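Acyl-CoA thioesterase II (Mycobacterium avium subsp. paratuberculosis, PDB 4R9Z) probably hydrolyses fatty acyl-CoA thioesters to free fatty acid and coenzyme A, as a double hot-dog thioesterase of the TesB type. Local coordinates at the interface of chains A and B. Numbering follows the deposited sequence. Chains: chain A/B, Uncharacterized protein.

Contact 1: the interface of chains A and B. Residues chain A 83-84, 89-91, 109; chain B 65, 67, 220.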
ATOM      1  N   LEU A  83      14.694  -6.721  -7.485  1.00 20.82           N
ATOM      2  CA  LEU A  83      14.122  -7.564  -6.443  1.00 17.12           C
ATOM      3  C   LEU A  83      13.754  -8.937  -6.976  1.00 18.07           C
ATOM      4  O   LEU A  83      13.925  -9.939  -6.291  1.00 29.97           O
ATOM      5  CB  LEU A  83      12.887  -6.894  -5.846  1.00 24.20           C
ATOM      6  CG  LEU A  83      13.024  -6.129  -4.529  1.00 25.44           C
ATOM      7  CD1 LEU A  83      14.407  -5.534  -4.365  1.00 22.55           C
ATOM      8  CD2 LEU A  83      11.963  -5.043  -4.483  1.00 25.50           C
ATOM      9  N   GLN A  84      13.195  -8.969  -8.181  1.00 20.97           N
ATOM     10  CA  GLN A  84      12.912 -10.221  -8.865  1.00 18.82           C
ATOM     11  C   GLN A  84      12.740 -10.000 -10.363  1.00 27.71           C
ATOM     12  O   GLN A  84      12.189  -8.990 -10.805  1.00 27.14           O
ATOM     13  CB  GLN A  84      11.677 -10.905  -8.287  1.00 24.95           C
ATOM     14  CG  GLN A  84      10.365 -10.412  -8.836  1.00 34.22           C
ATOM     15  CD  GLN A  84       9.368 -11.527  -9.016  1.00 30.52           C
ATOM     16  OE1 GLN A  84       8.159 -11.304  -8.982  1.00 34.76           O
ATOM     17  NE2 GLN A  84       9.867 -12.739  -9.212  1.00 26.99           N
ATOM     18  N   PHE A  89       6.628 -11.929 -13.809  1.00 34.32           N
ATOM     19  CA  PHE A  89       6.686 -10.720 -12.987  1.00 29.93           C
ATOM     20  C   PHE A  89       8.086 -10.125 -12.876  1.00 35.20           C
ATOM     21  O   PHE A  89       9.090 -10.828 -13.002  1.00 35.55           O
ATOM     22  CB  PHE A  89       6.163 -11.001 -11.582  1.00 22.32           C
ATOM     23  CG  PHE A  89       4.675 -11.098 -11.496  1.00 31.10           C
ATOM     24  CD1 PHE A  89       3.898  -9.955 -11.432  1.00 23.58           C
ATOM     25  CD2 PHE A  89       4.050 -12.335 -11.471  1.00 31.90           C
ATOM     26  CE1 PHE A  89       2.523 -10.042 -11.347  1.00 30.33           C
ATOM     27  CE2 PHE A  89       2.678 -12.431 -11.386  1.00 30.36           C
ATOM     28  CZ  PHE A  89       1.912 -11.282 -11.324  1.00 35.80           C
ATOM     29  N   SER A  90       8.138  -8.819 -12.642  1.00 28.56           N
ATOM     30  CA  SER A  90       9.364  -8.145 -12.235  1.00 25.83           C
ATOM     31  C   SER A  90       9.064  -7.290 -11.007  1.00 22.62           C
ATOM     32  O   SER A  90       7.952  -6.800 -10.856  1.00 22.68           O
ATOM     33  CB  SER A  90       9.918  -7.275 -13.365  1.00 26.44           C
ATOM     34  OG  SER A  90      10.327  -8.053 -14.473  1.00 34.38           O
ATOM     35  N   ALA A  91      10.044  -7.119 -10.128  1.00 20.57           N
ATOM     36  CA  ALA A  91       9.877  -6.231  -8.981  1.00 14.92           C
ATOM     37  C   ALA A  91      11.116  -5.382  -8.801  1.00 21.16           C
ATOM     38  O   ALA A  91      12.235  -5.858  -8.985  1.00 24.38           O
ATOM     39  CB  ALA A  91       9.595  -7.007  -7.731  1.00 21.54           C
ATOM     40  N   SER A 109       6.012  -3.276  -8.938  1.00 19.54           N
ATOM     41  CA  SER A 109       5.865  -4.594  -9.519  1.00 16.60           C
ATOM     42  C   SER A 109       5.384  -4.454 -10.958  1.00 21.01           C
ATOM     43  O   SER A 109       4.621  -3.541 -11.277  1.00 24.00           O
ATOM     44  CB  SER A 109       4.893  -5.427  -8.674  1.00 23.93           C
ATOM     45  OG  SER A 109       4.808  -6.772  -9.109  1.00 23.45           O
TER
ATOM     46  N   TYR B  65       5.796  -6.964  -0.426  1.00 24.99           N
ATOM     47  CA  TYR B  65       5.703  -7.665  -1.704  1.00 24.52           C
ATOM     48  C   TYR B  65       6.077  -9.122  -1.527  1.00 27.60           C
ATOM     49  O   TYR B  65       7.127  -9.422  -0.983  1.00 29.81           O
ATOM     50  CB  TYR B  65       6.622  -7.037  -2.763  1.00 21.32           C
ATOM     51  CG  TYR B  65       5.945  -6.004  -3.628  1.00 23.51           C
ATOM     52  CD1 TYR B  65       4.920  -6.360  -4.489  1.00 24.60           C
ATOM     53  CD2 TYR B  65       6.324  -4.674  -3.577  1.00 23.11           C
ATOM     54  CE1 TYR B  65       4.292  -5.418  -5.270  1.00 29.79           C
ATOM     55  CE2 TYR B  65       5.701  -3.725  -4.358  1.00 25.48           C
ATOM     56  CZ  TYR B  65       4.688  -4.101  -5.204  1.00 24.03           C
ATOM     57  OH  TYR B  65       4.068  -3.156  -5.982  1.00 21.37           O
ATOM     58  N   LEU B  67       7.373 -12.145  -3.435  1.00 25.75           N
ATOM     59  CA  LEU B  67       8.064 -12.218  -4.711  1.00 30.26           C
ATOM     60  C   LEU B  67       8.255 -13.641  -5.180  1.00 32.07           C
ATOM     61  O   LEU B  67       8.065 -13.947  -6.357  1.00 41.16           O
ATOM     62  CB  LEU B  67       9.428 -11.527  -4.620  1.00 29.33           C
ATOM     63  CG  LEU B  67       9.429 -10.062  -4.186  1.00 28.87           C
ATOM     64  CD1 LEU B  67      10.857  -9.545  -4.088  1.00 28.90           C
ATOM     65  CD2 LEU B  67       8.608  -9.230  -5.159  1.00 21.51           C
ATOM     66  N   ARG B 220       0.492 -11.203  -4.108  1.00 26.62           N
ATOM     67  CA  ARG B 220       1.592 -10.457  -4.702  1.00 26.64           C
ATOM     68  C   ARG B 220       2.064  -9.353  -3.766  1.00 26.20           C
ATOM     69  O   ARG B 220       3.264  -9.167  -3.569  1.00 30.45           O
ATOM     70  CB  ARG B 220       1.177  -9.878  -6.051  1.00 21.82           C
ATOM     71  CG  ARG B 220       2.266  -9.087  -6.745  1.00 26.16           C
ATOM     72  CD  ARG B 220       3.539  -9.893  -6.892  1.00 18.81           C
ATOM     73  NE  ARG B 220       4.527  -9.203  -7.717  1.00 25.93           N
ATOM     74  CZ  ARG B 220       5.691  -9.731  -8.086  1.00 27.13           C
ATOM     75  NH1 ARG B 220       6.018 -10.953  -7.694  1.00 22.36           N
ATOM     76  NH2 ARG B 220       6.534  -9.038  -8.840  1.00 23.37           N
TER

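Contact 2: the interface of chains A and B. Residues chain A 67, 102, 105, 220; chain B 83, 91, 107.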
ATOM      1  N   LEU A  67      10.370   9.902   3.110  1.00 21.45           N
ATOM      2  CA  LEU A  67      11.102   9.808   4.367  1.00 25.47           C
ATOM      3  C   LEU A  67      11.706  11.124   4.830  1.00 33.36           C
ATOM      4  O   LEU A  67      11.645  11.463   6.009  1.00 39.78           O
ATOM      5  CB  LEU A  67      12.204   8.763   4.232  1.00 25.08           C
ATOM      6  CG  LEU A  67      11.682   7.395   3.799  1.00 23.01           C
ATOM      7  CD1 LEU A  67      12.823   6.414   3.591  1.00 21.05           C
ATOM      8  CD2 LEU A  67      10.694   6.880   4.825  1.00 26.12           C
ATOM      9  N   ILE A 102      18.632   9.871   2.348  1.00 37.74           N
ATOM     10  CA  ILE A 102      17.541   9.111   1.729  1.00 28.26           C
ATOM     11  C   ILE A 102      16.205   9.842   1.812  1.00 30.83           C
ATOM     12  O   ILE A 102      15.661  10.040   2.900  1.00 30.76           O
ATOM     13  CB  ILE A 102      17.384   7.727   2.377  1.00 24.77           C
ATOM     14  CG1 ILE A 102      18.660   6.905   2.188  1.00 27.56           C
ATOM     15  CG2 ILE A 102      16.200   6.994   1.777  1.00 24.83           C
ATOM     16  CD1 ILE A 102      18.648   5.585   2.938  1.00 17.35           C
ATOM     17  N   GLU A 105      11.867   5.803  -0.520  1.00 26.20           N
ATOM     18  CA  GLU A 105      12.102   4.485  -1.072  1.00 28.67           C
ATOM     19  C   GLU A 105      10.800   3.961  -1.635  1.00 22.67           C
ATOM     20  O   GLU A 105       9.729   4.231  -1.093  1.00 29.29           O
ATOM     21  CB  GLU A 105      12.664   3.523  -0.030  1.00 31.54           C
ATOM     22  CG  GLU A 105      13.054   2.193  -0.638  1.00 27.56           C
ATOM     23  CD  GLU A 105      14.248   1.567   0.041  1.00 34.34           C
ATOM     24  OE1 GLU A 105      15.372   2.053  -0.201  1.00 34.73           O
ATOM     25  OE2 GLU A 105      14.067   0.585   0.796  1.00 37.73           O
ATOM     26  N   ARG A 220       3.426  10.843   3.896  1.00 20.24           N
ATOM     27  CA  ARG A 220       4.284   9.782   4.361  1.00 20.01           C
ATOM     28  C   ARG A 220       4.410   8.589   3.411  1.00 26.58           C
ATOM     29  O   ARG A 220       5.443   8.098   3.128  1.00 27.77           O
ATOM     30  CB  ARG A 220       3.863   9.352   5.738  1.00 18.51           C
ATOM     31  CG  ARG A 220       4.776   8.331   6.334  1.00 28.26           C
ATOM     32  CD  ARG A 220       6.187   8.798   6.492  1.00 21.21           C
ATOM     33  NE  ARG A 220       6.869   7.873   7.336  1.00 27.47           N
ATOM     34  CZ  ARG A 220       8.083   8.028   7.779  1.00 27.42           C
ATOM     35  NH1 ARG A 220       8.770   9.083   7.480  1.00 29.92           N
ATOM     36  NH2 ARG A 220       8.591   7.115   8.539  1.00 27.36           N
TER
ATOM     37  N   LEU B  83      16.077   2.813   6.933  1.00 24.51           N
ATOM     38  CA  LEU B  83      15.718   3.802   5.918  1.00 22.50           C
ATOM     39  C   LEU B  83      15.648   5.199   6.505  1.00 25.87           C
ATOM     40  O   LEU B  83      16.000   6.181   5.853  1.00 22.15           O
ATOM     41  CB  LEU B  83      14.383   3.452   5.262  1.00 21.29           C
ATOM     42  CG  LEU B  83      14.329   2.078   4.598  1.00 23.94           C
ATOM     43  CD1 LEU B  83      12.971   1.859   3.957  1.00 30.19           C
ATOM     44  CD2 LEU B  83      15.449   1.938   3.581  1.00 17.10           C
ATOM     45  N   ALA B  91      11.792   4.357   9.734  1.00 25.80           N
ATOM     46  CA  ALA B  91      11.439   3.584   8.554  1.00 21.12           C
ATOM     47  C   ALA B  91      12.400   2.416   8.405  1.00 21.43           C
ATOM     48  O   ALA B  91      13.594   2.547   8.674  1.00 24.96           O
ATOM     49  CB  ALA B  91      11.462   4.456   7.319  1.00 25.04           C
ATOM     50  N   MET B 107       8.444  -2.659   3.338  1.00 23.73           N
ATOM     51  CA  MET B 107       8.776  -1.402   3.983  1.00 21.81           C
ATOM     52  C   MET B 107       7.787  -1.146   5.102  1.00 19.56           C
ATOM     53  O   MET B 107       6.632  -1.539   5.013  1.00 24.11           O
ATOM     54  CB  MET B 107       8.785  -0.249   2.987  1.00 25.52           C
ATOM     55  CG  MET B 107       9.807  -0.404   1.881  1.00 25.19           C
ATOM     56  SD  MET B 107       9.861   1.047   0.823  1.00 31.99           S
ATOM     57  CE  MET B 107       8.222   0.998   0.124  1.00 24.50           C
TER
HETATM   58  O   HOH W   1      15.994   8.908   5.537  1.00 25.43           O

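Contact 3: the interface of chains A and B. Residues chain A 65, 220-221, 249, 251, 270; chain B 60-61, 89, 109, 111, 225.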
ATOM      1  N   TYR A  65       7.391   5.247   0.159  1.00 24.84           N
ATOM      2  CA  TYR A  65       7.495   5.956   1.433  1.00 23.38           C
ATOM      3  C   TYR A  65       8.246   7.263   1.240  1.00 22.92           C
ATOM      4  O   TYR A  65       9.308   7.278   0.632  1.00 28.42           O
ATOM      5  CB  TYR A  65       8.212   5.110   2.479  1.00 16.90           C
ATOM      6  CG  TYR A  65       7.291   4.284   3.337  1.00 21.24           C
ATOM      7  CD1 TYR A  65       6.385   4.884   4.205  1.00 22.42           C
ATOM      8  CD2 TYR A  65       7.333   2.903   3.286  1.00 15.45           C
ATOM      9  CE1 TYR A  65       5.540   4.124   4.988  1.00 20.57           C
ATOM     10  CE2 TYR A  65       6.497   2.137   4.066  1.00 24.54           C
ATOM     11  CZ  TYR A  65       5.603   2.749   4.915  1.00 22.54           C
ATOM     12  OH  TYR A  65       4.774   1.975   5.689  1.00 21.85           O
ATOM     13  N   ARG A 220       3.426  10.843   3.896  1.00 20.24           N
ATOM     14  CA  ARG A 220       4.284   9.782   4.361  1.00 20.01           C
ATOM     15  C   ARG A 220       4.410   8.589   3.411  1.00 26.58           C
ATOM     16  O   ARG A 220       5.443   8.098   3.128  1.00 27.77           O
ATOM     17  CB  ARG A 220       3.863   9.352   5.738  1.00 18.51           C
ATOM     18  CG  ARG A 220       4.776   8.331   6.334  1.00 28.26           C
ATOM     19  CD  ARG A 220       6.187   8.798   6.492  1.00 21.21           C
ATOM     20  NE  ARG A 220       6.869   7.873   7.336  1.00 27.47           N
ATOM     21  CZ  ARG A 220       8.083   8.028   7.779  1.00 27.42           C
ATOM     22  NH1 ARG A 220       8.770   9.083   7.480  1.00 29.92           N
ATOM     23  NH2 ARG A 220       8.591   7.115   8.539  1.00 27.36           N
ATOM     24  N   ASP A 221       3.327   8.127   2.887  1.00 22.81           N
ATOM     25  CA  ASP A 221       3.456   7.096   1.864  1.00 29.36           C
ATOM     26  C   ASP A 221       2.366   7.200   0.809  1.00 28.67           C
ATOM     27  O   ASP A 221       1.333   7.831   1.022  1.00 31.47           O
ATOM     28  CB  ASP A 221       3.460   5.677   2.471  1.00 26.33           C
ATOM     29  CG  ASP A 221       2.211   5.357   3.280  1.00 34.40           C
ATOM     30  OD1 ASP A 221       1.089   5.531   2.754  1.00 44.43           O
ATOM     31  OD2 ASP A 221       2.353   4.894   4.434  1.00 33.84           O
ATOM     32  N   LEU A 249      -1.775  11.068  11.853  1.00 36.80           N
ATOM     33  CA  LEU A 249      -1.746  10.310  10.609  1.00 42.40           C
ATOM     34  C   LEU A 249      -3.144  10.134  10.013  1.00 42.20           C
ATOM     35  O   LEU A 249      -4.009   9.483  10.602  1.00 38.23           O
ATOM     36  CB  LEU A 249      -1.106   8.943  10.849  1.00 33.00           C
ATOM     37  CG  LEU A 249       0.370   9.007  11.235  1.00 33.82           C
ATOM     38  CD1 LEU A 249       0.865   7.651  11.701  1.00 31.09           C
ATOM     39  CD2 LEU A 249       1.197   9.506  10.063  1.00 31.63           C
ATOM     40  N   LEU A 251      -5.499   8.889   6.655  1.00 27.67           N
ATOM     41  CA  LEU A 251      -5.558   8.115   5.430  1.00 30.37           C
ATOM     42  C   LEU A 251      -6.363   8.842   4.373  1.00 29.41           C
ATOM     43  O   LEU A 251      -7.365   9.483   4.680  1.00 37.00           O
ATOM     44  CB  LEU A 251      -6.180   6.748   5.694  1.00 31.01           C
ATOM     45  CG  LEU A 251      -5.222   5.629   6.069  1.00 28.98           C
ATOM     46  CD1 LEU A 251      -5.990   4.332   6.166  1.00 29.62           C
ATOM     47  CD2 LEU A 251      -4.122   5.529   5.027  1.00 34.09           C
ATOM     48  N   GLU A 270      -1.086   7.932   2.980  1.00 27.43           N
ATOM     49  CA  GLU A 270      -1.020   8.264   4.389  1.00 27.49           C
ATOM     50  C   GLU A 270      -0.231   9.550   4.537  1.00 26.10           C
ATOM     51  O   GLU A 270       0.831   9.696   3.940  1.00 30.81           O
ATOM     52  CB  GLU A 270      -0.373   7.124   5.167  1.00 28.03           C
ATOM     53  CG  GLU A 270      -0.354   7.292   6.665  1.00 27.80           C
ATOM     54  CD  GLU A 270       0.282   6.104   7.348  1.00 36.22           C
ATOM     55  OE1 GLU A 270       1.338   5.632   6.859  1.00 30.83           O
ATOM     56  OE2 GLU A 270      -0.279   5.631   8.361  1.00 40.50           O
TER
ATOM     57  N   HIS B  60       2.887   2.011  12.162  1.00 28.52           N
ATOM     58  CA  HIS B  60       1.625   2.612  11.778  1.00 25.33           C
ATOM     59  C   HIS B  60       1.274   2.233  10.335  1.00 30.68           C
ATOM     60  O   HIS B  60       0.134   2.415   9.906  1.00 32.98           O
ATOM     61  CB  HIS B  60       1.673   4.126  11.969  1.00 17.30           C
ATOM     62  CG  HIS B  60       2.664   4.823  11.091  1.00 28.62           C
ATOM     63  ND1 HIS B  60       2.379   5.186   9.796  1.00 26.67           N
ATOM     64  CD2 HIS B  60       3.935   5.223  11.330  1.00 30.51           C
ATOM     65  CE1 HIS B  60       3.431   5.790   9.269  1.00 24.75           C
ATOM     66  NE2 HIS B  60       4.386   5.826  10.177  1.00 26.31           N
ATOM     67  N   SER B  61       2.246   1.699   9.595  1.00 23.41           N
ATOM     68  CA  SER B  61       1.975   1.152   8.267  1.00 20.65           C
ATOM     69  C   SER B  61       3.079   0.212   7.807  1.00 20.62           C
ATOM     70  O   SER B  61       4.205   0.271   8.291  1.00 28.88           O
ATOM     71  CB  SER B  61       1.773   2.272   7.235  1.00 17.20           C
ATOM     72  OG  SER B  61       2.934   3.059   7.070  1.00 25.55           O
ATOM     73  N   PHE B  89       9.739   9.840  13.468  1.00 38.74           N
ATOM     74  CA  PHE B  89       9.492   8.661  12.646  1.00 31.92           C
ATOM     75  C   PHE B  89      10.693   7.737  12.486  1.00 33.66           C
ATOM     76  O   PHE B  89      11.848   8.162  12.533  1.00 36.53           O
ATOM     77  CB  PHE B  89       9.023   9.086  11.250  1.00 32.00           C
ATOM     78  CG  PHE B  89       7.600   9.550  11.198  1.00 33.07           C
ATOM     79  CD1 PHE B  89       6.563   8.635  11.136  1.00 33.54           C
ATOM     80  CD2 PHE B  89       7.300  10.904  11.204  1.00 36.74           C
ATOM     81  CE1 PHE B  89       5.248   9.059  11.085  1.00 42.02           C
ATOM     82  CE2 PHE B  89       5.991  11.336  11.156  1.00 42.26           C
ATOM     83  CZ  PHE B  89       4.961  10.411  11.097  1.00 47.98           C
ATOM     84  N   SER B 109       6.832   1.694   8.609  1.00 25.52           N
ATOM     85  CA  SER B 109       7.062   2.994   9.204  1.00 23.31           C
ATOM     86  C   SER B 109       6.559   2.981  10.643  1.00 24.92           C
ATOM     87  O   SER B 109       5.624   2.251  10.981  1.00 25.74           O
ATOM     88  CB  SER B 109       6.385   4.089   8.381  1.00 25.58           C
ATOM     89  OG  SER B 109       6.736   5.376   8.858  1.00 28.32           O
ATOM     90  N   LYS B 111       6.292   5.358  14.596  1.00 26.48           N
ATOM     91  CA  LYS B 111       6.438   6.607  15.329  1.00 34.23           C
ATOM     92  C   LYS B 111       6.178   6.414  16.815  1.00 41.66           C
ATOM     93  O   LYS B 111       5.698   5.364  17.242  1.00 41.96           O
ATOM     94  CB  LYS B 111       5.508   7.684  14.771  1.00 34.57           C
ATOM     95  CG  LYS B 111       4.042   7.341  14.841  1.00 44.34           C
ATOM     96  CD  LYS B 111       3.196   8.535  14.427  1.00 38.43           C
ATOM     97  CE  LYS B 111       3.456   9.727  15.330  1.00 49.25           C
ATOM     98  NZ  LYS B 111       2.245  10.578  15.473  1.00 53.09           N
ATOM     99  N   TRP B 225      -2.466  -0.212   7.083  1.00 30.69           N
ATOM    100  CA  TRP B 225      -2.326   1.048   7.797  1.00 27.59           C
ATOM    101  C   TRP B 225      -2.999   0.929   9.159  1.00 32.85           C
ATOM    102  O   TRP B 225      -4.199   0.671   9.252  1.00 32.37           O
ATOM    103  CB  TRP B 225      -2.931   2.200   6.988  1.00 26.37           C
ATOM    104  CG  TRP B 225      -2.294   2.384   5.648  1.00 27.03           C
ATOM    105  CD1 TRP B 225      -1.287   3.247   5.330  1.00 32.63           C
ATOM    106  CD2 TRP B 225      -2.610   1.675   4.444  1.00 26.68           C
ATOM    107  NE1 TRP B 225      -0.960   3.126   4.000  1.00 27.68           N
ATOM    108  CE2 TRP B 225      -1.758   2.166   3.436  1.00 20.13           C
ATOM    109  CE3 TRP B 225      -3.533   0.675   4.119  1.00 27.75           C
ATOM    110  CZ2 TRP B 225      -1.801   1.695   2.131  1.00 18.16           C
ATOM    111  CZ3 TRP B 225      -3.572   0.211   2.822  1.00 24.28           C
ATOM    112  CH2 TRP B 225      -2.710   0.721   1.843  1.00 19.23           C
TER

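Contact 1: the interface of chains A and B
B:Arg220 reaches across to chain A and meets A:Gln84 and A:Ser109 with different sides of its guanidinium. Toward A:Gln84 the approach is tip to tip. NH1 and NH2 both donate to the side-chain amide oxygen OE1. NH1 of B:Arg220 lies 2.5 Å from OE1 of A:Gln84, tilted from the carbonyl plane. NH2 of B:Arg220 lies in that plane, on a lone pair, 2.8 Å from OE1 of A:Gln84. The amide and guanidinium planes are turned 41° apart. Toward A:Ser109 the grip is side-on. NE of B:Arg220 is 2.8 Å from the hydroxyl OG of A:Ser109, and NH2 also bonds to it, at 2.9 Å. Both acceptors lie close to the guanidinium plane, which should fix the rotation of the group. A:Phe89 covers one face, with CD1 offset toward the rim. CD2 of B:Leu67 lies over the opposite face. CD2 of B:Leu67 also packs against CB of A:Ala91 at 3.5 Å. The other methyl, CD1, meets CB of A:Leu83. Further along, the edge carbon CE1 of B:Tyr65 touches CB of A:Ser109 at 3.5 Å. Two torsions position the polar groups. OG of A:Ser109 is anti to its backbone N (chi1 -174°), and B:Arg220 bends at chi2 (54°). The patch ties strand 218-226 of one chain to strands 84-85 and 101-111 of the other. It probably helps hold the two-fold dimer, if that pair is the biological one.

Contact 2: the interface of chains A and B
B:Leu83 and A:Glu105 cross at about a right angle, and their torsions set up the meeting. CG of A:Glu105 is anti to the backbone N (chi1 -174°), and the chain then bends at chi2 (147°). CG of B:Leu83 is anti to its own carbonyl carbon (chi1 -58°), which turns both methyls toward the carboxylate. CD2 of B:Leu83 lies 3.4 Å from OE2 of A:Glu105, and CD1 lies 3.6 Å from the same oxygen. These are van der Waals contacts, and no direct polar bond crosses this patch. The aliphatic stem of A:Glu105 packs on a different neighbour. CG of A:Glu105 sits 3.7 Å from the sulfur SD of B:Met107. On the other flank, the branches of A:Leu67 divide between two partners. CD1 touches CB of B:Leu83. CD2 of A:Leu67 touches CB of B:Ala91 at 3.6 Å. CD2 also lies over a face of the A:Arg220 guanidinium, toward its rim. Water 1 bridges the backbones. The O of water 1 is 2.9 Å from the carbonyl O of A:Ile102. The O of water 1 is 2.7 Å from the carbonyl O of B:Leu83. CD1 of A:Ile102 stays at van der Waals distance from the same B:Leu83 carbonyl. The patch is mostly apolar packing, with a water link between the backbones. It probably fills the seam between the two subunits beside the polar contacts.

Contact 3: the interface of chains A and B
B:Ser61, which meets A:Tyr65 and A:Glu270, starts strand 61-66 with an extended backbone, and B:His60 just before it is in a loop. OG of B:Ser61 lies 2.5 Å from the phenol OH of A:Tyr65, in the plane of that ring. The one hydroxyl hydrogen of B:Ser61 is probably shared between two carboxylates. OG of B:Ser61 is 3.0 Å from OE1 of A:Glu270, on the syn lone pair. The longer bond, 3.3 Å from OG of B:Ser61 to OD2 of A:Asp221, runs nearly along the C-O axis. The phenol would then be the likely donor to the serine. B:His60 turns its CG between the backbone N and the carbonyl carbon (chi1 64°), and its ring then bridges two polar groups. ND1 of B:His60 faces OE1 and OE2 of A:Glu270, each at 3.1 Å, and at 2.60 Å resolution the choice is not clear. The imidazole and carboxylate planes are 57° apart. Across the ring, NE2 of B:His60 is 2.7 Å from OG of B:Ser109. That hydroxyl also takes NE and NH2 of A:Arg220. CD1 of A:Leu249 rests over the imidazole face of B:His60, 3.6 Å from its centroid. CD2 of A:Leu251 lies over the five-membered ring of B:Trp225. NE1 of B:Trp225 makes a weak bond to OD1 of A:Asp221. A:Asp221 begins the DHSVWFH stretch, and by TesB homology is likely the catalytic aspartate. The site joins the subunits and may help position that residue.

The C-alpha centres of contact 2 and contact 3 are about 10 Å apart, and both include A:Arg220. Contact 1 lies about 19 Å from contact 2 and 22 Å from contact 3, between C-alpha centres of the copies given. Because the interface is two-fold symmetric, each patch recurs with the chains exchanged. Contact 1 thus repeats, with chains swapped, Leu67, Leu83, Ala91 and Arg220 of contact 2, and Tyr65, Phe89, Ser109 and Arg220 of contact 3. Strands 89-98, 101-111 and 218-226 contribute to all three. Such a seam would suit a dimer, although the structure alone does not show the state in solution.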